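Local structure of DUF1076 domain-containing protein (Salmonella typhi, 6IAI) at residues L23-V28 with E41-L46; N27-I30 with I36-L39; L39-N42 with I47-T50; R57-Q62 with Y68-R73. The protein is a type III secretion effector that acts as an E3/E4 ubiquitin ligase and binds diubiquitin, and is represented here by its N-terminal part. One frame throughout, in Å; residues are numbered along the deposited sequence.

How the contacts relate
From the N terminus, strand 22-25 leads into a long irregular connection, which contact 2 (27-30 with 36-39) closes into a small loop of its own. That loop nests inside contact 1 (23-28 with 41-46), where helix 41-53 returns over the strand. Contact 3 (39-42 with 47-50) begins where contact 2 ends and interleaves with contact 1: 39-42 overlaps 41-46, and 47-50 lies beyond it on the same helix. Contact 4 (57-62 with 68-73) comes afterwards in series and pairs the next two strands. L23 bonds to Q60 and Q62 join contacts 1 and 4 in one sheet, and I47 of contact 3 packs on V61 and V70, tying helix to sheet.

Contact 1. Residues L23-V28 with E41-L46; sequences LTFPNV and ENDLEL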
loop_
_atom_site.group_PDB
_atom_site.type_symbol
_atom_site.label_atom_id
_atom_site.label_comp_id
_atom_site.label_asym_id
_atom_site.label_seq_id
_atom_site.Cartn_x
_atom_site.Cartn_y
_atom_site.Cartn_z
ATOM N N LEU A 23 -2.015 3.943 -5.678
ATOM C CA LEU A 23 -3.185 3.070 -5.699
ATOM C C LEU A 23 -3.944 3.174 -4.397
ATOM O O LEU A 23 -3.339 3.176 -3.343
ATOM C CB LEU A 23 -2.794 1.606 -5.995
ATOM C CG LEU A 23 -2.008 1.335 -7.272
ATOM C CD1 LEU A 23 -1.530 -0.104 -7.287
ATOM C CD2 LEU A 23 -2.820 1.695 -8.558
ATOM N N THR A 24 -5.256 3.302 -4.457
ATOM C CA THR A 24 -6.079 3.470 -3.258
ATOM C C THR A 24 -7.134 2.366 -3.216
ATOM O O THR A 24 -7.823 2.104 -4.211
ATOM C CB THR A 24 -6.598 4.939 -3.156
ATOM O OG1 THR A 24 -7.438 5.118 -2.015
ATOM C CG2 THR A 24 -7.301 5.406 -4.404
ATOM N N PHE A 25 -7.194 1.668 -2.083
ATOM C CA PHE A 25 -8.122 0.545 -1.870
ATOM C C PHE A 25 -9.092 0.953 -0.771
ATOM O O PHE A 25 -8.702 1.134 0.397
ATOM C CB PHE A 25 -7.385 -0.783 -1.628
ATOM C CG PHE A 25 -6.493 -1.163 -2.791
ATOM C CD1 PHE A 25 -5.187 -0.682 -2.881
ATOM C CD2 PHE A 25 -6.961 -1.978 -3.802
ATOM C CE1 PHE A 25 -4.390 -0.985 -3.974
ATOM C CE2 PHE A 25 -6.157 -2.274 -4.901
ATOM C CZ PHE A 25 -4.866 -1.794 -4.968
ATOM N N PRO A 26 -10.347 1.245 -1.205
ATOM C CA PRO A 26 -11.331 1.857 -0.293
ATOM C C PRO A 26 -11.946 0.966 0.789
ATOM O O PRO A 26 -12.009 1.352 1.964
ATOM C CB PRO A 26 -12.411 2.375 -1.261
ATOM C CG PRO A 26 -12.341 1.455 -2.433
ATOM C CD PRO A 26 -10.880 1.154 -2.588
ATOM N N ASN A 27 -12.423 -0.203 0.388
ATOM C CA ASN A 27 -13.134 -1.110 1.275
ATOM C C ASN A 27 -12.218 -2.175 1.860
ATOM O O ASN A 27 -12.577 -3.353 1.856
ATOM C CB ASN A 27 -14.348 -1.734 0.529
ATOM C CG ASN A 27 -15.090 -0.779 -0.403
ATOM O OD1 ASN A 27 -15.693 0.228 0.017
ATOM N ND2 ASN A 27 -15.045 -1.074 -1.698
ATOM N N VAL A 28 -11.035 -1.768 2.372
ATOM C CA VAL A 28 -10.087 -2.710 2.961
ATOM C C VAL A 28 -10.601 -3.158 4.319
ATOM O O VAL A 28 -10.816 -2.338 5.222
ATOM C CB VAL A 28 -8.625 -2.198 2.988
ATOM C CG1 VAL A 28 -7.711 -3.150 3.750
ATOM C CG2 VAL A 28 -8.112 -2.019 1.580
ATOM N N GLU A 41 -7.339 -11.103 -4.425
ATOM C CA GLU A 41 -6.286 -11.498 -5.349
ATOM C C GLU A 41 -6.119 -10.480 -6.461
ATOM O O GLU A 41 -4.984 -10.222 -6.877
ATOM C CB GLU A 41 -6.544 -12.913 -5.917
ATOM C CG GLU A 41 -6.285 -14.027 -4.903
ATOM C CD GLU A 41 -4.881 -14.143 -4.330
ATOM O OE1 GLU A 41 -4.760 -14.335 -3.097
ATOM O OE2 GLU A 41 -3.904 -14.041 -5.106
ATOM N N ASN A 42 -7.243 -9.875 -6.928
ATOM C CA ASN A 42 -7.238 -8.817 -7.956
ATOM C C ASN A 42 -6.491 -7.581 -7.440
ATOM O O ASN A 42 -5.738 -7.002 -8.195
ATOM C CB ASN A 42 -8.660 -8.409 -8.349
ATOM C CG ASN A 42 -9.416 -9.356 -9.239
ATOM O OD1 ASN A 42 -8.857 -10.041 -10.107
ATOM N ND2 ASN A 42 -10.739 -9.274 -9.141
ATOM N N ASP A 43 -6.675 -7.216 -6.156
ATOM C CA ASP A 43 -6.007 -6.088 -5.492
ATOM C C ASP A 43 -4.504 -6.315 -5.417
ATOM O O ASP A 43 -3.732 -5.453 -5.862
ATOM C CB ASP A 43 -6.598 -5.831 -4.095
ATOM C CG ASP A 43 -8.043 -5.341 -4.084
ATOM O OD1 ASP A 43 -8.538 -4.914 -5.159
ATOM O OD2 ASP A 43 -8.677 -5.381 -2.997
ATOM N N LEU A 44 -4.098 -7.519 -4.955
ATOM C CA LEU A 44 -2.695 -7.927 -4.876
ATOM C C LEU A 44 -2.040 -7.978 -6.257
ATOM O O LEU A 44 -0.919 -7.485 -6.419
ATOM C CB LEU A 44 -2.558 -9.273 -4.148
ATOM C CG LEU A 44 -3.028 -9.295 -2.694
ATOM C CD1 LEU A 44 -3.188 -10.725 -2.208
ATOM C CD2 LEU A 44 -2.102 -8.442 -1.791
ATOM N N GLU A 45 -2.769 -8.471 -7.266
ATOM C CA GLU A 45 -2.250 -8.525 -8.639
ATOM C C GLU A 45 -2.075 -7.138 -9.227
ATOM O O GLU A 45 -1.046 -6.871 -9.848
ATOM C CB GLU A 45 -3.083 -9.440 -9.546
ATOM C CG GLU A 45 -2.241 -10.234 -10.553
ATOM C CD GLU A 45 -0.903 -10.807 -10.077
ATOM O OE1 GLU A 45 0.146 -10.325 -10.561
ATOM O OE2 GLU A 45 -0.896 -11.681 -9.178
ATOM N N LEU A 46 -3.017 -6.224 -8.940
ATOM C CA LEU A 46 -2.896 -4.843 -9.366
ATOM C C LEU A 46 -1.646 -4.185 -8.712
ATOM O O LEU A 46 -0.893 -3.515 -9.409
ATOM C CB LEU A 46 -4.185 -4.031 -9.026
ATOM C CG LEU A 46 -4.142 -2.532 -9.362
ATOM C CD1 LEU A 46 -3.994 -2.306 -10.905
ATOM C CD2 LEU A 46 -5.322 -1.808 -8.749
#
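F25 reaches from the strand to the helix and meets D43 and L46 obliquely, through CD2, CE2 and CZ of its ring. Its CB already leaves the backbone toward the helix, and with CG anti to the carbonyl carbon (chi1 -60°) the ring is carried toward the first turns of the helix. From CG the D43 side of the ring comes first: CD2 of F25 lies 3.5 Å from the carboxylate carbon CG of D43. One atom further on, F25 CE2 is 3.7 Å from D43 CB. At the tip, F25 CZ touches methyl CD2 of L46 at 3.8 Å, while the ring also packs on I47 of the helix and V61 of the adjacent strand. The D43 carboxylate runs past the ring in the opposite direction, the two planes 58° apart, in van der Waals contact. The contact belongs to a beta-alpha-beta unit: strand 22-25, helix 41-53 and strand 59-63, with the two strands parallel neighbours in the sheet. Here helix 41-46 and strand 23-25 run nearly antiparallel, 165° between directions, with their axes 10.6 Å apart, a separation usual for a helix lying on a sheet. D43 sits in the first turn of that helix, whose N-terminal end would probably favour its negative charge, its own amide being taken by S40 OG. Two residues earlier in the strand, L23 sends CD1 to 4.1 Å from CG of L46, a looser hydrophobic touch, and the same methyl group reaches T50 one turn later. L46 itself is exposed at the border of the interface, its CG anti to the backbone N, which swings CD2 over to the phenylalanine.

Contact 2. Residues N27-I30 with I36-L39; sequences NVAI and IDKL
The two segments come together at a single backbone bridge between I30 and I36, closed by D37 N, which donates to A29 O at 2.8 Å; the bond is fairly straight (163° at the hydrogen), though the donor stands 34° out of the carbonyl plane. On one side of this bridge, A29 CB and D37 CB lie alongside each other at 3.6 Å. D37 then folds its carboxylate back on its own chain, OD1 accepting the amide of K38 at 2.9 Å from K38 N. The buried side is carried by V28. Its CG1, anti to the backbone N (chi1 174°), touches both I36 CG2 and L39 CD2, and each of those methyls is 3.8 Å from V28 CG1. I30 starts away from 36-39, but its chain turns back and lays CD1 4.0 Å from I36 CG2. The contact pinches the irregular connection between strand 22-25 and helix 41-53 of the beta-alpha-beta unit. Helix 91-113 holds 36-39: I36 N bonds to N104 OD1 and L39 N to Q111 OE1. V28, I36 and L39 all rest on L63, while L39 leans on L44 and I47, setting the loop between the end of strand 59-63 and helices 41-53 and 91-113.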
loop_
_atom_site.group_PDB
_atom_site.type_symbol
_atom_site.label_atom_id
_atom_site.label_comp_id
_atom_site.label_asym_id
_atom_site.label_seq_id
_atom_site.Cartn_x
_atom_site.Cartn_y
_atom_site.Cartn_z
ATOM N N ASN A 27 -12.423 -0.203 0.388
ATOM C CA ASN A 27 -13.134 -1.110 1.275
ATOM C C ASN A 27 -12.218 -2.175 1.860
ATOM O O ASN A 27 -12.577 -3.353 1.856
ATOM C CB ASN A 27 -14.348 -1.734 0.529
ATOM C CG ASN A 27 -15.090 -0.779 -0.403
ATOM O OD1 ASN A 27 -15.693 0.228 0.017
ATOM N ND2 ASN A 27 -15.045 -1.074 -1.698
ATOM N N VAL A 28 -11.035 -1.768 2.372
ATOM C CA VAL A 28 -10.087 -2.710 2.961
ATOM C C VAL A 28 -10.601 -3.158 4.319
ATOM O O VAL A 28 -10.816 -2.338 5.222
ATOM C CB VAL A 28 -8.625 -2.198 2.988
ATOM C CG1 VAL A 28 -7.711 -3.150 3.750
ATOM C CG2 VAL A 28 -8.112 -2.019 1.580
ATOM N N ALA A 29 -10.837 -4.467 4.418
ATOM C CA ALA A 29 -11.316 -5.146 5.612
ATOM C C ALA A 29 -10.305 -5.045 6.732
ATOM O O ALA A 29 -9.106 -5.225 6.512
ATOM C CB ALA A 29 -11.601 -6.607 5.302
ATOM N N ILE A 30 -10.801 -4.704 7.922
ATOM C CA ILE A 30 -10.019 -4.605 9.146
ATOM C C ILE A 30 -10.360 -5.770 10.059
ATOM O O ILE A 30 -11.517 -6.203 10.115
ATOM C CB ILE A 30 -10.143 -3.208 9.812
ATOM C CG1 ILE A 30 -9.734 -2.125 8.816
ATOM C CG2 ILE A 30 -9.311 -3.061 11.083
ATOM C CD1 ILE A 30 -8.288 -2.291 8.070
ATOM N N ILE A 36 -4.940 -4.805 8.855
ATOM C CA ILE A 36 -5.560 -5.106 7.573
ATOM C C ILE A 36 -5.835 -6.620 7.473
ATOM O O ILE A 36 -5.047 -7.437 7.941
ATOM C CB ILE A 36 -4.744 -4.547 6.355
ATOM C CG1 ILE A 36 -3.271 -5.024 6.359
ATOM C CG2 ILE A 36 -4.847 -3.008 6.263
ATOM C CD1 ILE A 36 -2.600 -5.146 5.002
ATOM N N ASP A 37 -6.961 -6.982 6.900
ATOM C CA ASP A 37 -7.284 -8.378 6.650
ATOM C C ASP A 37 -6.652 -8.707 5.292
ATOM O O ASP A 37 -5.928 -7.884 4.727
ATOM C CB ASP A 37 -8.825 -8.579 6.607
ATOM C CG ASP A 37 -9.361 -9.957 6.979
ATOM O OD1 ASP A 37 -8.592 -10.946 6.889
ATOM O OD2 ASP A 37 -10.568 -10.052 7.317
ATOM N N LYS A 38 -6.943 -9.890 4.755
ATOM C CA LYS A 38 -6.435 -10.332 3.472
ATOM C C LYS A 38 -7.087 -9.507 2.330
ATOM O O LYS A 38 -8.312 -9.432 2.263
ATOM C CB LYS A 38 -6.670 -11.863 3.349
ATOM C CG LYS A 38 -6.474 -12.501 1.966
ATOM C CD LYS A 38 -5.031 -12.410 1.404
ATOM C CE LYS A 38 -4.839 -13.249 0.159
ATOM N NZ LYS A 38 -5.856 -12.962 -0.904
ATOM N N LEU A 39 -6.267 -8.850 1.473
ATOM C CA LEU A 39 -6.754 -8.114 0.304
ATOM C C LEU A 39 -7.203 -9.136 -0.735
ATOM O O LEU A 39 -6.759 -10.281 -0.683
ATOM C CB LEU A 39 -5.661 -7.236 -0.347
ATOM C CG LEU A 39 -4.909 -6.151 0.431
ATOM C CD1 LEU A 39 -4.395 -5.099 -0.528
ATOM C CD2 LEU A 39 -5.747 -5.482 1.473
#

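Contact 3. Residues L39-N42 with I47-T50; sequences LSEN and IRDT
L39 and I47 form the compact, buried half of this contact: their CD1 methyls meet at 3.8 Å, L39 CD1 against I47 CD1, and the side chains cross at about a right angle. The other half, on the solvent side, is looser and polar. There E41 and R48, two turns apart on the helix, face each other through E41 OE2 and R48 NH2 at 3.6 Å, a long salt bridge. E41 points away from 47-50 at first; a bend at chi2 (-60°) brings its carboxylate back, and it meets the guanidinium at the edge, near the plane, with the two flat groups 32° apart. A water fills out this weak pair. It sits 2.6 Å from OE2 of E41 and 2.9 Å from the carbonyl O of E41, and R48 NH2 gives it a weak bond. Each charge has firmer partners nearby: E41 OE1 pairs with K38 NZ, while R48 NE pairs with E45 OE2 and R48 NH1 donates to L112 O. S40 is the N-cap of the helix, its OG taking the amide of D43. Seen in the fold, I47 looks toward the sheet, against F25 of strand 22-25 and V61 of strand 59-63, L39 packs on L63 and L108, and R48 fastens helix 41-53 to the end of helix 91-113.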
loop_
_atom_site.group_PDB
_atom_site.type_symbol
_atom_site.label_atom_id
_atom_site.label_comp_id
_atom_site.label_asym_id
_atom_site.label_seq_id
_atom_site.Cartn_x
_atom_site.Cartn_y
_atom_site.Cartn_z
ATOM N N LEU A 39 -6.267 -8.850 1.473
ATOM C CA LEU A 39 -6.754 -8.114 0.304
ATOM C C LEU A 39 -7.203 -9.136 -0.735
ATOM O O LEU A 39 -6.759 -10.281 -0.683
ATOM C CB LEU A 39 -5.661 -7.236 -0.347
ATOM C CG LEU A 39 -4.909 -6.151 0.431
ATOM C CD1 LEU A 39 -4.395 -5.099 -0.528
ATOM C CD2 LEU A 39 -5.747 -5.482 1.473
ATOM N N SER A 40 -8.033 -8.730 -1.715
ATOM C CA SER A 40 -8.454 -9.675 -2.756
ATOM C C SER A 40 -7.250 -10.017 -3.656
ATOM O O SER A 40 -6.255 -9.290 -3.649
ATOM C CB SER A 40 -9.626 -9.111 -3.565
ATOM O OG SER A 40 -9.246 -8.260 -4.637
ATOM N N GLU A 41 -7.339 -11.103 -4.425
ATOM C CA GLU A 41 -6.286 -11.498 -5.349
ATOM C C GLU A 41 -6.119 -10.480 -6.461
ATOM O O GLU A 41 -4.984 -10.222 -6.877
ATOM C CB GLU A 41 -6.544 -12.913 -5.917
ATOM C CG GLU A 41 -6.285 -14.027 -4.903
ATOM C CD GLU A 41 -4.881 -14.143 -4.330
ATOM O OE1 GLU A 41 -4.760 -14.335 -3.097
ATOM O OE2 GLU A 41 -3.904 -14.041 -5.106
ATOM N N ASN A 42 -7.243 -9.875 -6.928
ATOM C CA ASN A 42 -7.238 -8.817 -7.956
ATOM C C ASN A 42 -6.491 -7.581 -7.440
ATOM O O ASN A 42 -5.738 -7.002 -8.195
ATOM C CB ASN A 42 -8.660 -8.409 -8.349
ATOM C CG ASN A 42 -9.416 -9.356 -9.239
ATOM O OD1 ASN A 42 -8.857 -10.041 -10.107
ATOM N ND2 ASN A 42 -10.739 -9.274 -9.141
ATOM N N ILE A 47 -1.420 -4.398 -7.403
ATOM C CA ILE A 47 -0.248 -3.842 -6.710
ATOM C C ILE A 47 1.043 -4.392 -7.312
ATOM O O ILE A 47 1.913 -3.606 -7.677
ATOM C CB ILE A 47 -0.310 -4.019 -5.174
ATOM C CG1 ILE A 47 -1.574 -3.343 -4.583
ATOM C CG2 ILE A 47 0.988 -3.486 -4.510
ATOM C CD1 ILE A 47 -1.915 -3.783 -3.098
ATOM N N ARG A 48 1.121 -5.737 -7.484
ATOM C CA ARG A 48 2.265 -6.456 -8.061
ATOM C C ARG A 48 2.576 -5.945 -9.455
ATOM O O ARG A 48 3.701 -5.482 -9.674
ATOM C CB ARG A 48 2.018 -7.992 -8.058
ATOM C CG ARG A 48 1.995 -8.604 -6.653
ATOM C CD ARG A 48 2.053 -10.120 -6.656
ATOM N NE ARG A 48 0.781 -10.843 -6.664
ATOM C CZ ARG A 48 0.227 -11.486 -5.642
ATOM N NH1 ARG A 48 0.832 -11.534 -4.476
ATOM N NH2 ARG A 48 -0.917 -12.123 -5.801
ATOM N N ASP A 49 1.568 -5.966 -10.389
ATOM C CA ASP A 49 1.731 -5.483 -11.771
ATOM C C ASP A 49 2.189 -4.024 -11.839
ATOM O O ASP A 49 3.085 -3.703 -12.617
ATOM C CB ASP A 49 0.450 -5.663 -12.592
ATOM C CG ASP A 49 0.054 -7.104 -12.904
ATOM O OD1 ASP A 49 0.880 -8.026 -12.658
ATOM O OD2 ASP A 49 -1.084 -7.315 -13.409
ATOM N N THR A 50 1.611 -3.149 -11.001
ATOM C CA THR A 50 1.979 -1.726 -10.978
ATOM C C THR A 50 3.418 -1.533 -10.494
ATOM O O THR A 50 4.162 -0.758 -11.105
ATOM C CB THR A 50 0.937 -0.899 -10.204
ATOM O OG1 THR A 50 -0.360 -1.226 -10.702
ATOM C CG2 THR A 50 1.139 0.570 -10.372
HETATM O O HOH W 1 -3.232 -12.581 -7.124
#

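Contact 4. Residues R57-Q62 with Y68-R73; sequences RKIQVQ and YEVSNR
The carbonyl O of Y68 is gripped from the opposite strand by V61 N, at 2.8 Å and in the carbonyl plane, and is also approached by the CA-H of Q60, with Q60 CA 3.3 Å from it. V61 returns the bond: its O takes the amide of Y68, V61 O to Y68 N 2.8 Å, and also lies at the edge of the tyrosine ring, near the ring plane, 3.4 Å from Y68 CD1. One hydrogen-bonded pair along, I59 and V70 exchange two bonds in the same way, the I59 N to V70 O bond being almost straight (174°). Between these pairs Q60 and E69 form a non-hydrogen-bonded pair. I59, V61, Y68 and V70 share the buried face of the sheet. Here V61 CG2, anti to its carbonyl carbon, packs at 3.6 Å on V70 CG1, and I59 CG1 rests more loosely on the other methyl of V70, CG2. The opposite face carries E69, whose OE1 has a weak salt bridge to K58 NZ at 3.5 Å, the extended lysine chain crossing it obliquely, K58 CD over E69 CB. E69 OE2 has a firmer partner in S87 OG. Beyond the paired strands a water extends the pairing, 2.7 Å from R57 O and accepting from N72 N. The buried face lies under helix 41-53, with I47 and A51 against V70, and W101 meets the Y68 ring edge-to-face. Segments 59-62 and 68-71 run 136° apart in direction, well off antiparallel; they belong to the beta hairpin of strands 59-63 and 66-71, the two inner strands of the mixed sheet.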
loop_
_atom_site.group_PDB
_atom_site.type_symbol
_atom_site.label_atom_id
_atom_site.label_comp_id
_atom_site.label_asym_id
_atom_site.label_seq_id
_atom_site.Cartn_x
_atom_site.Cartn_y
_atom_site.Cartn_z
ATOM N N ARG A 57 11.253 0.946 -8.609
ATOM C CA ARG A 57 11.005 2.277 -8.041
ATOM C C ARG A 57 9.710 2.195 -7.289
ATOM O O ARG A 57 8.794 1.485 -7.706
ATOM C CB ARG A 57 10.932 3.380 -9.120
ATOM C CG ARG A 57 12.304 3.766 -9.632
ATOM C CD ARG A 57 12.265 4.662 -10.875
ATOM N NE ARG A 57 11.753 3.939 -12.049
ATOM C CZ ARG A 57 12.465 3.085 -12.790
ATOM N NH1 ARG A 57 13.741 2.847 -12.505
ATOM N NH2 ARG A 57 11.908 2.476 -13.831
ATOM N N LYS A 58 9.646 2.875 -6.163
ATOM C CA LYS A 58 8.488 2.854 -5.296
ATOM C C LYS A 58 7.201 3.434 -5.897
ATOM O O LYS A 58 7.216 4.472 -6.567
ATOM C CB LYS A 58 8.812 3.561 -3.970
ATOM C CG LYS A 58 9.624 2.682 -3.022
ATOM C CD LYS A 58 10.214 3.507 -1.894
ATOM C CE LYS A 58 10.918 2.634 -0.882
ATOM N NZ LYS A 58 11.512 3.441 0.226
ATOM N N ILE A 59 6.088 2.739 -5.639
ATOM C CA ILE A 59 4.735 3.192 -5.903
ATOM C C ILE A 59 4.114 3.378 -4.502
ATOM O O ILE A 59 4.610 2.802 -3.519
ATOM C CB ILE A 59 3.891 2.238 -6.803
ATOM C CG1 ILE A 59 3.558 0.912 -6.114
ATOM C CG2 ILE A 59 4.543 2.031 -8.176
ATOM C CD1 ILE A 59 2.317 0.224 -6.634
ATOM N N GLN A 60 3.035 4.156 -4.405
ATOM C CA GLN A 60 2.337 4.345 -3.132
ATOM C C GLN A 60 1.015 3.632 -3.147
ATOM O O GLN A 60 0.337 3.571 -4.178
ATOM C CB GLN A 60 2.160 5.821 -2.807
ATOM C CG GLN A 60 3.465 6.455 -2.368
ATOM C CD GLN A 60 3.276 7.900 -2.164
ATOM O OE1 GLN A 60 2.834 8.321 -1.101
ATOM N NE2 GLN A 60 3.589 8.687 -3.182
ATOM N N VAL A 61 0.663 3.051 -1.995
ATOM C CA VAL A 61 -0.559 2.291 -1.804
ATOM C C VAL A 61 -1.277 2.823 -0.558
ATOM O O VAL A 61 -0.681 2.883 0.532
ATOM C CB VAL A 61 -0.304 0.749 -1.778
ATOM C CG1 VAL A 61 -1.570 -0.025 -1.414
ATOM C CG2 VAL A 61 0.237 0.265 -3.129
ATOM N N GLN A 62 -2.549 3.256 -0.740
ATOM C CA GLN A 62 -3.347 3.748 0.363
ATOM C C GLN A 62 -4.309 2.643 0.772
ATOM O O GLN A 62 -5.094 2.173 -0.040
ATOM C CB GLN A 62 -4.079 5.046 0.018
ATOM C CG GLN A 62 -4.741 5.719 1.236
ATOM C CD GLN A 62 -5.433 7.016 0.889
ATOM O OE1 GLN A 62 -5.937 7.213 -0.213
ATOM N NE2 GLN A 62 -5.460 7.937 1.820
ATOM N N TYR A 68 1.545 3.366 2.169
ATOM C CA TYR A 68 2.581 2.339 2.102
ATOM C C TYR A 68 3.354 2.499 0.812
ATOM O O TYR A 68 2.787 2.879 -0.197
ATOM C CB TYR A 68 1.940 0.945 2.180
ATOM C CG TYR A 68 1.101 0.789 3.436
ATOM C CD1 TYR A 68 -0.218 1.243 3.481
ATOM C CD2 TYR A 68 1.656 0.277 4.610
ATOM C CE1 TYR A 68 -0.970 1.169 4.653
ATOM C CE2 TYR A 68 0.907 0.180 5.781
ATOM C CZ TYR A 68 -0.408 0.621 5.796
ATOM O OH TYR A 68 -1.139 0.551 6.947
ATOM N N GLU A 69 4.664 2.269 0.860
ATOM C CA GLU A 69 5.548 2.326 -0.299
ATOM C C GLU A 69 5.849 0.921 -0.711
ATOM O O GLU A 69 6.187 0.108 0.144
ATOM C CB GLU A 69 6.824 3.079 0.034
ATOM C CG GLU A 69 6.559 4.513 0.469
ATOM C CD GLU A 69 7.730 5.280 1.051
ATOM O OE1 GLU A 69 8.600 4.665 1.715
ATOM O OE2 GLU A 69 7.710 6.527 0.929
ATOM N N VAL A 70 5.608 0.583 -1.986
ATOM C CA VAL A 70 5.859 -0.767 -2.461
ATOM C C VAL A 70 6.717 -0.740 -3.732
ATOM O O VAL A 70 6.562 0.121 -4.596
ATOM C CB VAL A 70 4.622 -1.720 -2.563
ATOM C CG1 VAL A 70 3.328 -1.173 -1.967
ATOM C CG2 VAL A 70 4.449 -2.410 -3.895
ATOM N N SER A 71 7.666 -1.673 -3.801
ATOM C CA SER A 71 8.542 -1.862 -4.948
ATOM C C SER A 71 8.763 -3.317 -5.189
ATOM O O SER A 71 8.645 -4.107 -4.269
ATOM C CB SER A 71 9.880 -1.131 -4.777
ATOM O OG SER A 71 10.385 -1.151 -3.451
ATOM N N ASN A 72 9.029 -3.688 -6.428
ATOM C CA ASN A 72 9.439 -5.052 -6.749
ATOM C C ASN A 72 11.004 -5.029 -6.720
ATOM O O ASN A 72 11.566 -4.031 -6.241
ATOM C CB ASN A 72 8.829 -5.534 -8.081
ATOM C CG ASN A 72 9.499 -5.023 -9.327
ATOM O OD1 ASN A 72 9.956 -3.875 -9.415
ATOM N ND2 ASN A 72 9.560 -5.873 -10.324
ATOM N N ARG A 73 11.707 -6.091 -7.186
ATOM C CA ARG A 73 13.195 -6.132 -7.150
ATOM C C ARG A 73 13.703 -5.922 -5.716
ATOM O O ARG A 73 14.607 -5.127 -5.475
ATOM C CB ARG A 73 13.823 -5.088 -8.127
ATOM C CG ARG A 73 13.474 -5.356 -9.575
ATOM C CD ARG A 73 13.967 -4.290 -10.492
ATOM N NE ARG A 73 13.562 -4.610 -11.860
ATOM C CZ ARG A 73 13.944 -3.928 -12.934
ATOM N NH1 ARG A 73 14.748 -2.878 -12.810
ATOM N NH2 ARG A 73 13.526 -4.291 -14.140
HETATM O O HOH W 2 8.642 -1.143 -8.100
#